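Local coordinates for alkaline phosphatase D (Bacillus subtilis, PDB 2YEQ), which hydrolyses phosphate esters as a phosphodiesterase and alkaline phosphatase whose active site holds iron and calcium, at residues 397-403 / 477-483. Residues are numbered along the deposited sequence.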
# COMPACT_ATOMS: atom_id res chain seq x y z
N SER A 397 7.62 -14.34 26.76
CA SER A 397 7.40 -15.74 27.07
C SER A 397 6.07 -16.26 26.51
O SER A 397 5.87 -17.46 26.45
CB SER A 397 7.47 -15.96 28.58
OG SER A 397 6.42 -15.28 29.26
N SER A 398 5.14 -15.38 26.14
CA SER A 398 3.84 -15.84 25.67
C SER A 398 3.97 -16.47 24.27
O SER A 398 4.94 -16.28 23.57
CB SER A 398 2.79 -14.71 25.62
OG SER A 398 3.35 -13.57 24.97
N LYS A 399 2.96 -17.22 23.89
CA LYS A 399 2.94 -17.90 22.63
C LYS A 399 2.98 -16.93 21.42
O LYS A 399 2.28 -15.91 21.37
CB LYS A 399 1.67 -18.74 22.57
CG LYS A 399 1.66 -19.71 21.41
CD LYS A 399 0.27 -19.93 20.88
CE LYS A 399 0.30 -20.72 19.57
NZ LYS A 399 -0.90 -21.57 19.41
N ILE A 400 3.81 -17.27 20.43
CA ILE A 400 3.90 -16.51 19.19
C ILE A 400 2.78 -16.95 18.25
O ILE A 400 2.67 -18.12 17.89
CB ILE A 400 5.26 -16.66 18.55
CG1 ILE A 400 6.29 -15.94 19.41
CG2 ILE A 400 5.26 -16.09 17.10
CD1 ILE A 400 7.72 -16.13 18.97
N PHE A 401 1.89 -16.01 17.90
CA PHE A 401 0.80 -16.34 16.99
C PHE A 401 1.14 -15.96 15.54
O PHE A 401 0.42 -16.31 14.61
CB PHE A 401 -0.55 -15.74 17.45
CG PHE A 401 -0.66 -14.24 17.30
CD1 PHE A 401 -1.09 -13.68 16.11
CD2 PHE A 401 -0.41 -13.41 18.38
CE1 PHE A 401 -1.23 -12.30 15.98
CE2 PHE A 401 -0.55 -12.04 18.27
CZ PHE A 401 -0.95 -11.48 17.06
N GLY A 402 2.23 -15.25 15.35
CA GLY A 402 2.58 -14.83 13.99
C GLY A 402 3.71 -13.86 13.93
O GLY A 402 4.51 -13.77 14.85
N ALA A 403 3.75 -13.10 12.84
CA ALA A 403 4.81 -12.13 12.60
C ALA A 403 4.26 -10.91 11.85
O ALA A 403 3.27 -11.03 11.14
CB ALA A 403 5.93 -12.76 11.77
N TYR A 477 9.73 -17.41 9.01
CA TYR A 477 8.89 -17.77 10.15
C TYR A 477 8.33 -19.12 9.85
O TYR A 477 7.81 -19.36 8.76
CB TYR A 477 7.77 -16.73 10.39
CG TYR A 477 6.73 -17.13 11.42
CD1 TYR A 477 7.05 -17.22 12.77
CD2 TYR A 477 5.44 -17.45 11.05
CE1 TYR A 477 6.09 -17.61 13.73
CE2 TYR A 477 4.47 -17.81 12.00
CZ TYR A 477 4.81 -17.88 13.34
OH TYR A 477 3.86 -18.27 14.26
N GLN A 478 8.42 -20.03 10.82
CA GLN A 478 7.99 -21.40 10.62
C GLN A 478 6.93 -21.93 11.58
O GLN A 478 6.81 -23.13 11.75
CB GLN A 478 9.22 -22.30 10.68
CG GLN A 478 10.10 -22.14 9.51
CD GLN A 478 11.39 -22.92 9.61
OE1 GLN A 478 11.77 -23.41 10.68
NE2 GLN A 478 12.09 -23.03 8.49
N LYS A 479 6.12 -21.06 12.17
CA LYS A 479 4.98 -21.52 12.96
C LYS A 479 5.45 -22.35 14.16
O LYS A 479 5.02 -23.48 14.37
CB LYS A 479 3.99 -22.33 12.11
CG LYS A 479 3.53 -21.65 10.83
CD LYS A 479 2.21 -22.24 10.34
CE LYS A 479 2.16 -22.40 8.85
NZ LYS A 479 0.98 -23.16 8.41
N ASP A 480 6.37 -21.79 14.91
CA ASP A 480 6.81 -22.39 16.15
C ASP A 480 7.28 -21.26 17.04
O ASP A 480 7.37 -20.09 16.58
CB ASP A 480 7.89 -23.46 15.92
CG ASP A 480 9.15 -22.92 15.20
OD1 ASP A 480 9.55 -21.76 15.39
OD2 ASP A 480 9.78 -23.70 14.45
N GLN A 481 7.59 -21.60 18.28
CA GLN A 481 7.85 -20.62 19.32
C GLN A 481 9.18 -19.96 19.16
O GLN A 481 9.51 -19.03 19.89
CB GLN A 481 7.74 -21.28 20.70
CG GLN A 481 7.77 -20.30 21.90
CD GLN A 481 6.71 -19.22 21.84
OE1 GLN A 481 6.88 -18.15 22.42
NE2 GLN A 481 5.59 -19.51 21.15
N THR A 482 9.96 -20.37 18.17
CA THR A 482 11.23 -19.68 17.94
C THR A 482 10.99 -18.38 17.13
O THR A 482 11.81 -17.48 17.16
CB THR A 482 12.27 -20.61 17.28
OG1 THR A 482 12.02 -20.69 15.87
CG2 THR A 482 12.19 -22.02 17.89
N GLY A 483 9.85 -18.27 16.45
CA GLY A 483 9.51 -17.00 15.76
C GLY A 483 10.39 -16.74 14.55
O GLY A 483 10.81 -17.68 13.87
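How a beta hairpin of one sheet can pack on a strand of another is well illustrated here. The CA-to-CB bond of Ser398 points away from 477-483, and its OG hydrogen-bonds to the carbonyls of Asp392 and Lys395, while its backbone runs beside the side-chain amide of Gln481, which reaches over to Lys399 and Ile400. Ile400 is the apolar wedge: CG2 lies 3.8 Å from Tyr477 CE1, and CD1 3.8 Å from Gly483 CA, where a beta-carbon would clash. Gly483 closes a type I turn begun at Asp480, its N hydrogen-bonded to Asp480 O (3.1 Å), and Asp480 OD1 accepts from Thr482 N in an Asx turn. The loop holding this turn joins strands 470-477 and 484-489, at the edge of one of the two mixed sheets at the core of the calcineurin-like fold; strand 400-406 belongs to the second. Phe401 packs on Ile363 and Ile366 of helix 356-368, and with Gly402 forms a classic bulge opposite Leu389. Gly402 C lies over one face of the Tyr477 ring, whose hydroxyl is hydrogen-bonded to Asn372 O. Ala403 CB ends the contact, 4.5 Å from Tyr477 CG.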